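Long-range contacts in uncharacterized protein (PDB 4IRT), which is of unknown function but belongs to the BNR-repeat family of beta-propellers and may act as a neuraminidase: residues 11-16 against 67-72; 19-24 against 73-78; 25-30 against 366-371; 124-129 against 140-145. All blocks are in the same frame, centred on the assembly; numbering follows the deposited sequence. Where two conformers were deposited one is given.

Contact 1. Residues 11-16 against 67-72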
# COMPACT_ATOMS: atom_id res chain seq x y z
N LYS A 11 3.44 -19.23 -11.05
CA LYS A 11 4.07 -18.27 -11.92
C LYS A 11 3.07 -17.18 -12.30
O LYS A 11 1.88 -17.46 -12.49
CB LYS A 11 4.63 -18.95 -13.15
CG LYS A 11 5.80 -19.85 -12.80
CD LYS A 11 6.45 -20.48 -14.01
CE LYS A 11 7.74 -21.20 -13.58
NZ LYS A 11 8.50 -21.83 -14.72
N GLY A 12 3.57 -15.96 -12.42
CA GLY A 12 2.75 -14.81 -12.75
C GLY A 12 3.43 -13.91 -13.73
O GLY A 12 4.62 -14.04 -13.97
N TYR A 13 2.65 -13.01 -14.33
CA TYR A 13 3.21 -12.03 -15.26
C TYR A 13 4.38 -11.28 -14.65
O TYR A 13 4.26 -10.81 -13.53
CB TYR A 13 2.14 -11.01 -15.58
CG TYR A 13 2.46 -10.11 -16.73
CD1 TYR A 13 2.51 -10.59 -18.03
CD2 TYR A 13 2.68 -8.74 -16.52
CE1 TYR A 13 2.80 -9.75 -19.10
CE2 TYR A 13 2.96 -7.89 -17.59
CZ TYR A 13 3.01 -8.41 -18.87
OH TYR A 13 3.27 -7.56 -19.92
N SER A 14 5.48 -11.14 -15.40
CA SER A 14 6.69 -10.44 -14.94
C SER A 14 7.22 -9.35 -15.87
O SER A 14 8.26 -8.74 -15.60
CB SER A 14 7.82 -11.47 -14.66
OG SER A 14 7.51 -12.26 -13.52
N CYS A 15 6.53 -9.09 -16.97
CA CYS A 15 7.07 -8.14 -17.96
C CYS A 15 6.94 -6.69 -17.51
O CYS A 15 7.67 -5.82 -18.01
CB CYS A 15 6.40 -8.33 -19.32
SG CYS A 15 6.69 -9.94 -20.09
N THR A 16 5.98 -6.42 -16.62
CA THR A 16 5.88 -5.18 -15.88
C THR A 16 5.78 -5.51 -14.39
O THR A 16 5.67 -6.66 -14.02
CB THR A 16 4.62 -4.35 -16.25
OG1 THR A 16 3.47 -5.00 -15.70
CG2 THR A 16 4.49 -4.16 -17.77
N GLY A 67 -6.74 -8.27 -16.92
CA GLY A 67 -6.32 -6.88 -16.81
C GLY A 67 -5.29 -6.45 -17.86
O GLY A 67 -4.61 -7.29 -18.48
N ASN A 68 -5.19 -5.15 -18.07
CA ASN A 68 -4.16 -4.59 -18.95
C ASN A 68 -2.81 -4.58 -18.25
O ASN A 68 -2.34 -3.56 -17.81
CB ASN A 68 -4.54 -3.18 -19.38
CG ASN A 68 -3.56 -2.60 -20.36
OD1 ASN A 68 -2.84 -3.34 -21.05
ND2 ASN A 68 -3.53 -1.28 -20.45
N VAL A 69 -2.20 -5.74 -18.17
CA VAL A 69 -0.97 -5.95 -17.41
C VAL A 69 0.25 -5.20 -17.97
O VAL A 69 1.19 -4.94 -17.23
CB VAL A 69 -0.65 -7.46 -17.26
CG1 VAL A 69 -1.73 -8.15 -16.41
CG2 VAL A 69 -0.54 -8.15 -18.60
N LYS A 70 0.21 -4.80 -19.24
CA LYS A 70 1.24 -3.90 -19.79
C LYS A 70 1.30 -2.52 -19.16
O LYS A 70 2.30 -1.82 -19.31
CB LYS A 70 1.07 -3.77 -21.31
CG LYS A 70 1.45 -5.04 -22.03
CD LYS A 70 1.33 -4.87 -23.52
CE LYS A 70 1.33 -6.21 -24.24
NZ LYS A 70 2.71 -6.75 -24.30
N ASP A 71 0.25 -2.12 -18.42
CA ASP A 71 0.25 -0.88 -17.62
C ASP A 71 0.37 -1.24 -16.14
O ASP A 71 -0.59 -1.73 -15.51
CB ASP A 71 -1.04 -0.09 -17.89
CG ASP A 71 -0.99 1.31 -17.34
OD1 ASP A 71 -0.32 1.54 -16.31
OD2 ASP A 71 -1.67 2.19 -17.90
N ALA A 72 1.54 -0.99 -15.58
CA ALA A 72 1.80 -1.31 -14.17
C ALA A 72 0.95 -0.55 -13.18
O ALA A 72 0.99 -0.86 -11.99
CB ALA A 72 3.29 -1.09 -13.85
O HOH W 1 3.60 -8.70 -22.15
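The type I turn from Asn68 to Asp71, part of the connection between two blades of the beta-propeller, brings Val69 up to Tyr13 and Thr16, which follow the N-terminal strand. Val69 CG2 stands over the centre of the Tyr13 ring, 3.5 Å from the centroid and 10° off the normal, a CH-pi contact that also lays Val69 CB 3.6 Å from Tyr13 CD2. Tyr13 CG is anti to the backbone N (chi1 -168°), starting the ring off toward the turn. On the opposite face lies Cys15 N, nearer the rim, and the ring is thus held between the Val69 methyl group and the backbone N of Cys15. Thr16 OG1, in the ring plane at its edge, donates to Val69 O over 2.7 Å, and it also accepts from Val18 N. The same residue sets its methyl group, CG2, 3.6 Å from Lys70 O. Beyond the ring, a water stands 2.5 Å from Tyr13 OH and accepts a hydrogen bond from Lys70 NZ at 3.0 Å, on the side where the lysine is exposed. An alanine in place of Tyr13 would probably leave Val69 CG2 without a surface to rest on and the water without its hydroxyl partner. A 1,2-ethanediol, probably from the crystallisation liquor, lies beside the Val69 side chain. Segment 67-72 runs between strands 65-66 and 76-80, while residues 13-16 follow strand 5-12, one edge of the sheet it forms with 401-407 and 381-385; Ser14 OG is hydrogen-bonded to Gln401 N of that sheet and to His386 O just beyond it.

Contact 2. Residues 19-24 against 73-78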
# COMPACT_ATOMS: atom_id res chain seq x y z
N ASN A 19 2.13 -6.77 -10.69
CA ASN A 19 1.83 -7.64 -9.55
C ASN A 19 2.54 -7.23 -8.28
O ASN A 19 2.20 -7.75 -7.22
CB ASN A 19 2.22 -9.08 -9.86
CG ASN A 19 1.23 -9.81 -10.74
OD1 ASN A 19 0.04 -9.49 -10.79
ND2 ASN A 19 1.72 -10.82 -11.42
N THR A 20 3.51 -6.32 -8.38
CA THR A 20 4.45 -6.06 -7.29
C THR A 20 4.66 -4.53 -7.04
O THR A 20 5.78 -4.03 -7.05
CB THR A 20 5.81 -6.72 -7.60
OG1 THR A 20 6.33 -6.19 -8.85
CG2 THR A 20 5.69 -8.23 -7.70
N THR A 21 3.58 -3.77 -6.86
CA THR A 21 3.72 -2.38 -6.48
C THR A 21 3.43 -2.24 -4.99
O THR A 21 2.78 -3.10 -4.36
CB THR A 21 2.80 -1.42 -7.25
OG1 THR A 21 1.49 -1.44 -6.67
CG2 THR A 21 2.77 -1.76 -8.76
N VAL A 22 3.95 -1.16 -4.41
CA VAL A 22 3.82 -0.90 -2.98
C VAL A 22 2.36 -0.61 -2.61
O VAL A 22 1.98 -0.78 -1.45
CB VAL A 22 4.75 0.28 -2.57
CG1 VAL A 22 4.18 1.62 -3.04
CG2 VAL A 22 4.99 0.31 -1.08
N PHE A 23 1.54 -0.26 -3.60
CA PHE A 23 0.19 0.21 -3.36
C PHE A 23 -0.89 -0.85 -3.64
O PHE A 23 -2.06 -0.54 -3.72
CB PHE A 23 -0.10 1.53 -4.07
CG PHE A 23 0.17 1.52 -5.54
CD1 PHE A 23 -0.78 1.08 -6.44
CD2 PHE A 23 1.38 2.02 -6.04
CE1 PHE A 23 -0.51 1.07 -7.80
CE2 PHE A 23 1.64 2.02 -7.40
CZ PHE A 23 0.70 1.54 -8.28
N ARG A 24 -0.49 -2.11 -3.73
CA ARG A 24 -1.45 -3.20 -3.68
C ARG A 24 -1.95 -3.36 -2.25
O ARG A 24 -1.20 -3.75 -1.35
CB ARG A 24 -0.80 -4.47 -4.21
CG ARG A 24 -0.39 -4.36 -5.68
CD ARG A 24 -0.20 -5.72 -6.39
NE ARG A 24 -1.41 -6.53 -6.30
CZ ARG A 24 -1.49 -7.86 -6.32
NH1 ARG A 24 -0.43 -8.64 -6.59
NH2 ARG A 24 -2.68 -8.44 -6.14
N HIS A 73 0.20 0.47 -13.63
CA HIS A 73 -0.77 1.11 -12.75
C HIS A 73 -1.95 0.22 -12.39
O HIS A 73 -2.60 0.43 -11.35
CB HIS A 73 -1.34 2.38 -13.37
CG HIS A 73 -0.33 3.47 -13.52
ND1 HIS A 73 0.50 3.56 -14.61
CD2 HIS A 73 -0.01 4.50 -12.70
CE1 HIS A 73 1.31 4.60 -14.45
NE2 HIS A 73 1.00 5.20 -13.32
N ASN A 74 -2.23 -0.73 -13.28
CA ASN A 74 -3.52 -1.41 -13.33
C ASN A 74 -3.64 -2.60 -12.34
O ASN A 74 -4.09 -3.71 -12.68
CB ASN A 74 -3.81 -1.85 -14.76
CG ASN A 74 -4.14 -0.69 -15.69
OD1 ASN A 74 -3.45 0.34 -15.70
ND2 ASN A 74 -5.19 -0.87 -16.49
N ILE A 75 -3.25 -2.33 -11.10
CA ILE A 75 -3.11 -3.36 -10.07
C ILE A 75 -4.43 -3.96 -9.57
O ILE A 75 -5.51 -3.41 -9.81
CB ILE A 75 -2.32 -2.80 -8.87
CG1 ILE A 75 -3.08 -1.63 -8.22
CG2 ILE A 75 -0.94 -2.38 -9.33
CD1 ILE A 75 -3.78 -2.01 -6.96
N ILE A 76 -4.28 -5.05 -8.86
CA ILE A 76 -5.36 -5.73 -8.15
C ILE A 76 -5.18 -5.44 -6.64
O ILE A 76 -4.10 -5.70 -6.06
CB ILE A 76 -5.25 -7.25 -8.30
CG1 ILE A 76 -5.29 -7.70 -9.77
CG2 ILE A 76 -6.34 -7.97 -7.48
CD1 ILE A 76 -4.47 -8.96 -10.02
N SER A 77 -6.25 -4.97 -6.01
CA SER A 77 -6.33 -4.91 -4.56
C SER A 77 -7.51 -5.77 -4.09
O SER A 77 -8.63 -5.69 -4.64
CB SER A 77 -6.55 -3.47 -4.08
OG SER A 77 -5.37 -2.67 -4.15
N MSE A 78 -7.26 -6.54 -3.03
CA MSE A 78 -8.27 -7.42 -2.43
C MSE A 78 -8.36 -7.25 -0.93
O MSE A 78 -7.46 -6.66 -0.27
CB MSE A 78 -7.95 -8.87 -2.77
CG MSE A 78 -6.98 -9.50 -1.80
SE MSE A 78 -6.18 -11.21 -2.31
CE MSE A 78 -7.78 -12.20 -2.64
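An ST turn, in which Thr21 OG1 accepts from Phe23 N, lies within a type I turn from Thr21 to Arg24 and sets Phe23 and Arg24 against Ile75 and Ile76. The arginine carries the polar half. Its NE donates to Ile76 O over 2.8 Å at 161°, in the plane of that carbonyl, and NH2 reaches the same oxygen at 3.1 Å from above the carbonyl plane, a side-on grip by two nitrogens on one acceptor. NE is placed for this by a bend in the chain at chi3 (56°). The third nitrogen, NH1, turns back to Asn19 O in a nearly straight bond of 2.8 Å, and both acceptors lie in the guanidinium plane, which fixes its rotation. NH2 also binds Ser38 O; in so buried a place these carbonyls would probably help to offset the positive charge. Ile76 lies where the chain enters strand 76-80, on the edge of a propeller blade, so the grip ties the chain ahead of strand 28-31 to the entry of the next sheet. The Arg24 and Ile76 side chains extend alongside one another with the same heading, NH2 lying 3.6 Å from Ile76 CB, whereas those of Arg24 and Ile75 run opposite ways as they pass, Arg24 CG near Ile75 CB. The apolar half is Phe23: its CE1 meets Ile75 CG1 at 3.8 Å, and Thr21 OG1 sits over the centre of the ring, 3.7 Å from Ile75 CG2. Tyr126 meets the Phe23 ring edge to face, and the nearby Ser77 OG is bonded to Pro127 O and Asn25 N.

Contact 3. Residues 25-30 against 366-371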
# COMPACT_ATOMS: atom_id res chain seq x y z
N ASN A 25 -3.21 -3.05 -2.03
CA ASN A 25 -3.81 -3.03 -0.69
C ASN A 25 -5.11 -3.81 -0.73
O ASN A 25 -6.19 -3.19 -0.82
CB ASN A 25 -4.05 -1.56 -0.26
CG ASN A 25 -2.75 -0.87 0.19
OD1 ASN A 25 -2.17 -1.23 1.21
ND2 ASN A 25 -2.29 0.07 -0.58
N ASN A 26 -5.07 -5.15 -0.69
CA ASN A 26 -3.90 -6.01 -0.49
C ASN A 26 -3.67 -6.98 -1.65
O ASN A 26 -4.57 -7.29 -2.47
CB ASN A 26 -4.15 -6.89 0.74
CG ASN A 26 -3.95 -6.16 2.03
OD1 ASN A 26 -4.09 -4.93 2.12
ND2 ASN A 26 -3.64 -6.93 3.07
N SER A 27 -2.43 -7.41 -1.77
CA SER A 27 -2.11 -8.54 -2.63
C SER A 27 -2.29 -9.86 -1.89
O SER A 27 -2.53 -10.88 -2.51
CB SER A 27 -0.66 -8.42 -3.10
OG SER A 27 0.24 -8.40 -2.00
N LEU A 28 -2.17 -9.80 -0.57
CA LEU A 28 -2.10 -10.99 0.30
C LEU A 28 -2.80 -10.63 1.62
O LEU A 28 -2.57 -9.56 2.20
CB LEU A 28 -0.63 -11.29 0.56
CG LEU A 28 -0.15 -12.54 1.31
CD1 LEU A 28 -0.46 -13.78 0.50
CD2 LEU A 28 1.35 -12.41 1.56
N VAL A 29 -3.69 -11.52 2.07
CA VAL A 29 -4.49 -11.21 3.23
C VAL A 29 -5.01 -12.46 3.89
O VAL A 29 -5.54 -13.36 3.23
CB VAL A 29 -5.63 -10.24 2.89
CG1 VAL A 29 -6.59 -10.83 1.88
CG2 VAL A 29 -6.39 -9.88 4.16
N THR A 30 -4.83 -12.51 5.20
CA THR A 30 -5.33 -13.60 6.05
C THR A 30 -6.72 -13.30 6.63
O THR A 30 -6.97 -12.22 7.13
CB THR A 30 -4.33 -13.89 7.21
OG1 THR A 30 -3.15 -14.51 6.66
CG2 THR A 30 -4.94 -14.82 8.28
N GLU A 366 8.36 -4.11 -5.68
CA GLU A 366 8.18 -3.42 -4.44
C GLU A 366 7.40 -4.28 -3.47
O GLU A 366 6.59 -5.13 -3.87
CB GLU A 366 7.46 -2.09 -4.65
CG GLU A 366 8.07 -1.14 -5.66
CD GLU A 366 7.31 0.17 -5.73
OE1 GLU A 366 6.10 0.15 -6.06
OE2 GLU A 366 7.93 1.22 -5.50
N PRO A 367 7.59 -4.06 -2.16
CA PRO A 367 6.87 -4.88 -1.19
C PRO A 367 5.40 -4.61 -1.02
O PRO A 367 4.95 -3.45 -1.10
CB PRO A 367 7.56 -4.56 0.14
CG PRO A 367 8.20 -3.21 -0.09
CD PRO A 367 8.54 -3.13 -1.54
N SER A 368 4.65 -5.71 -0.85
CA SER A 368 3.32 -5.67 -0.25
C SER A 368 3.27 -6.87 0.72
O SER A 368 4.00 -7.88 0.53
CB SER A 368 2.19 -5.73 -1.30
OG SER A 368 2.34 -6.81 -2.20
N HIS A 369 2.49 -6.75 1.78
CA HIS A 369 2.49 -7.75 2.86
C HIS A 369 1.09 -8.01 3.40
O HIS A 369 0.14 -7.25 3.15
CB HIS A 369 3.43 -7.29 4.00
CG HIS A 369 2.84 -6.27 4.94
ND1 HIS A 369 2.78 -4.92 4.66
CD2 HIS A 369 2.35 -6.40 6.20
CE1 HIS A 369 2.27 -4.27 5.69
NE2 HIS A 369 1.99 -5.15 6.64
N ASP A 370 0.99 -9.08 4.18
CA ASP A 370 -0.27 -9.53 4.72
C ASP A 370 -0.51 -8.71 5.98
O ASP A 370 -0.11 -9.07 7.10
CB ASP A 370 -0.23 -11.02 4.98
CG ASP A 370 -1.56 -11.60 5.40
OD1 ASP A 370 -2.41 -10.86 5.93
OD2 ASP A 370 -1.73 -12.82 5.17
N THR A 371 -1.16 -7.57 5.77
CA THR A 371 -1.40 -6.62 6.85
C THR A 371 -2.14 -7.26 8.03
O THR A 371 -1.83 -7.03 9.18
CB THR A 371 -2.23 -5.41 6.38
OG1 THR A 371 -3.43 -5.87 5.74
CG2 THR A 371 -1.44 -4.55 5.41
O HOH W 2 -0.92 -6.75 0.70
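Thr30 meets the Asp370 carboxylate with two donors, one for each oxygen: its backbone N bonds OD1 at 3.0 Å and its OG1 bonds OD2 at 2.7 Å, both on the syn side. Asp370 CG is anti to the backbone N (chi1 -173°), and the carboxylate it carries is set across the Thr30 side chain at about a right angle. Next to this pair, Asp370 CA offers a CH to Leu28 O at 3.4 Å. Asn26 makes a second link: its ND2 points almost straight (174°) at Thr371 OG1, 2.9 Å away in the amide plane, and gives its other hydrogen to Leu28 O at 3.0 Å. Ser27 OG lies 2.6 Å from Ser368 OG, but Ser368 has two conformers and this bond is doubtful. A water accepts from Ser27 N and donates to His369 O, bridging the backbones. Farther out, Gln35 NE2 of strand 34-40 also binds Asp370 OD2, and OD1 accepts from Leu373 N, making Asp370 the N-cap of helix 371-377. A cis peptide precedes Asn26, whose backbone pairs with Met78. Phe383 packs against both Ser27 and Ser368. The start of the inner strand 28-31 is therefore joined to the helix entry chiefly by directed polar bonds, and the buried Asp370 carboxylate, with two donors on each oxygen, is held firmly in orientation.

Contact 4. Residues 124-129 against 140-145; sequences VTYPEF and VYRSGS
Val124 and Tyr141 pack at about a right angle on one face of an antiparallel hairpin, with Val124 CG2 3.9 Å from Tyr141 CE2 and Val124 CG1 equally close to Tyr141 CD2. An alanine in place of Val124 would probably open a gap beside Tyr141 CD2 and CE2, though the bond of Tyr141 OH to Asp120 O would remain. Backbone bonds grip on both sides of a beta bulge: Thr125 and Arg142 form one hydrogen-bonded pair, Glu128 and Val140 another, with Val140 N to Glu128 O at 2.8 Å. Between them, Tyr126 and Pro127 take up one extra residue opposite Tyr141. The looser side is partly exposed and wet. Arg142 is modelled in two conformers, so its guanidinium contacts are less certain; Tyr126 CE2 lies over one guanidinium face, toward its rim, 3.8 Å from Arg142 NH1, the two planes 72° apart. One water joins Tyr126 OH (2.7 Å) to Arg142 NH1; another lies 2.6 Å from Thr125 OG1. Strand 124-131 is one edge strand of a four-stranded blade: beyond 137-143 comes 151-157, whose Val152 lies against Tyr141, while Trp181 of strand 178-185 covers Glu128 and Val140, and Pro127 touches Ser89 of strand 86-90.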
# COMPACT_ATOMS: atom_id res chain seq x y z
N VAL A 124 -11.43 5.82 -12.30
CA VAL A 124 -10.82 5.28 -11.09
C VAL A 124 -9.36 4.98 -11.35
O VAL A 124 -8.99 4.50 -12.45
CB VAL A 124 -11.51 3.96 -10.70
CG1 VAL A 124 -10.78 3.25 -9.59
CG2 VAL A 124 -12.98 4.20 -10.38
N THR A 125 -8.53 5.26 -10.34
CA THR A 125 -7.15 4.77 -10.32
C THR A 125 -6.85 4.40 -8.86
O THR A 125 -7.40 5.01 -7.96
CB THR A 125 -6.13 5.82 -10.82
OG1 THR A 125 -6.58 6.44 -12.05
CG2 THR A 125 -4.73 5.20 -11.11
N TYR A 126 -5.97 3.42 -8.65
CA TYR A 126 -5.43 3.07 -7.32
C TYR A 126 -6.51 2.62 -6.32
O TYR A 126 -6.70 3.24 -5.27
CB TYR A 126 -4.62 4.23 -6.72
CG TYR A 126 -3.54 4.75 -7.64
CD1 TYR A 126 -2.60 3.89 -8.22
CD2 TYR A 126 -3.46 6.10 -7.95
CE1 TYR A 126 -1.62 4.36 -9.08
CE2 TYR A 126 -2.48 6.59 -8.80
CZ TYR A 126 -1.56 5.72 -9.35
OH TYR A 126 -0.60 6.22 -10.19
N PRO A 127 -7.21 1.51 -6.63
CA PRO A 127 -8.12 0.93 -5.66
C PRO A 127 -7.39 0.40 -4.42
O PRO A 127 -6.36 -0.28 -4.57
CB PRO A 127 -8.77 -0.23 -6.43
CG PRO A 127 -7.68 -0.65 -7.42
CD PRO A 127 -7.04 0.65 -7.83
N GLU A 128 -7.90 0.72 -3.23
CA GLU A 128 -7.34 0.25 -1.96
C GLU A 128 -8.46 -0.11 -1.00
O GLU A 128 -9.40 0.67 -0.85
CB GLU A 128 -6.51 1.33 -1.25
CG GLU A 128 -5.43 2.03 -2.05
CD GLU A 128 -4.99 3.37 -1.39
OE1 GLU A 128 -5.06 3.52 -0.17
OE2 GLU A 128 -4.63 4.31 -2.12
N PHE A 129 -8.33 -1.26 -0.32
CA PHE A 129 -9.25 -1.72 0.70
C PHE A 129 -8.56 -1.70 2.07
O PHE A 129 -7.37 -1.98 2.18
CB PHE A 129 -9.70 -3.15 0.45
CG PHE A 129 -10.63 -3.32 -0.73
CD1 PHE A 129 -11.98 -3.05 -0.61
CD2 PHE A 129 -10.16 -3.82 -1.93
CE1 PHE A 129 -12.83 -3.21 -1.69
CE2 PHE A 129 -11.00 -3.99 -3.00
CZ PHE A 129 -12.35 -3.71 -2.87
N VAL A 140 -10.89 3.08 -0.78
CA VAL A 140 -10.38 4.37 -1.17
C VAL A 140 -9.85 4.28 -2.59
O VAL A 140 -9.26 3.26 -2.97
CB VAL A 140 -9.28 4.90 -0.24
CG1 VAL A 140 -8.79 6.24 -0.75
CG2 VAL A 140 -9.79 5.04 1.17
N TYR A 141 -10.08 5.34 -3.37
CA TYR A 141 -9.52 5.41 -4.71
C TYR A 141 -9.33 6.86 -5.12
O TYR A 141 -9.86 7.76 -4.45
CB TYR A 141 -10.41 4.65 -5.71
CG TYR A 141 -11.81 5.22 -5.95
CD1 TYR A 141 -12.83 4.98 -5.05
CD2 TYR A 141 -12.10 5.99 -7.07
CE1 TYR A 141 -14.10 5.48 -5.26
CE2 TYR A 141 -13.37 6.48 -7.30
CZ TYR A 141 -14.38 6.22 -6.38
OH TYR A 141 -15.67 6.70 -6.57
N ARG A 142 -8.58 7.04 -6.20
CA ARG A 142 -8.41 8.35 -6.82
C ARG A 142 -9.36 8.46 -8.01
O ARG A 142 -9.35 7.63 -8.93
CB ARG A 142 -6.97 8.62 -7.31
CG ARG A 142 -6.81 10.04 -7.86
CD ARG A 142 -5.47 10.33 -8.52
NE ARG A 142 -5.34 9.78 -9.87
CZ ARG A 142 -4.19 9.72 -10.54
NH1 ARG A 142 -3.08 10.20 -9.99
NH2 ARG A 142 -4.14 9.19 -11.75
N SER A 143 -10.19 9.48 -7.97
CA SER A 143 -11.11 9.75 -9.05
C SER A 143 -10.59 10.89 -9.91
O SER A 143 -10.24 11.96 -9.40
CB SER A 143 -12.48 10.17 -8.50
OG SER A 143 -13.36 10.42 -9.58
N GLY A 144 -10.58 10.69 -11.23
CA GLY A 144 -10.24 11.78 -12.17
C GLY A 144 -9.34 11.27 -13.28
O GLY A 144 -8.66 10.26 -13.13
N SER A 145 -9.36 11.97 -14.40
CA SER A 145 -8.49 11.68 -15.54
C SER A 145 -7.80 12.98 -15.96
O SER A 145 -8.22 14.07 -15.55
CB SER A 145 -9.30 11.12 -16.72
OG SER A 145 -9.99 9.92 -16.38
O HOH W 3 -7.99 8.48 -11.28
O HOH W 4 -0.57 8.79 -11.01

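Contacts 2 and 3 lie deepest, the centre of each about 8 Å from the chain centre. Contact 2 pairs a buried arginine on carbonyl oxygens with an apolar Phe23-Ile75 patch; contact 3 is chiefly polar, a carboxylate on donors. They adjoin: Met78 N probably bonds Asn26 O, and Glu366 N Thr20 O. Contact 1, its centre about 18 Å out, has a methyl group over a tyrosine face and a water beside an exposed lysine, and touches contact 2 through Tyr13 O and Asn19 ND2. Contact 4, centred about 13 Å out, alone is a hairpin within one sheet; probable bonds join it to contact 2 (Ser77 OG with Pro127 O) and contact 3 (Asn25 O with Phe129 N).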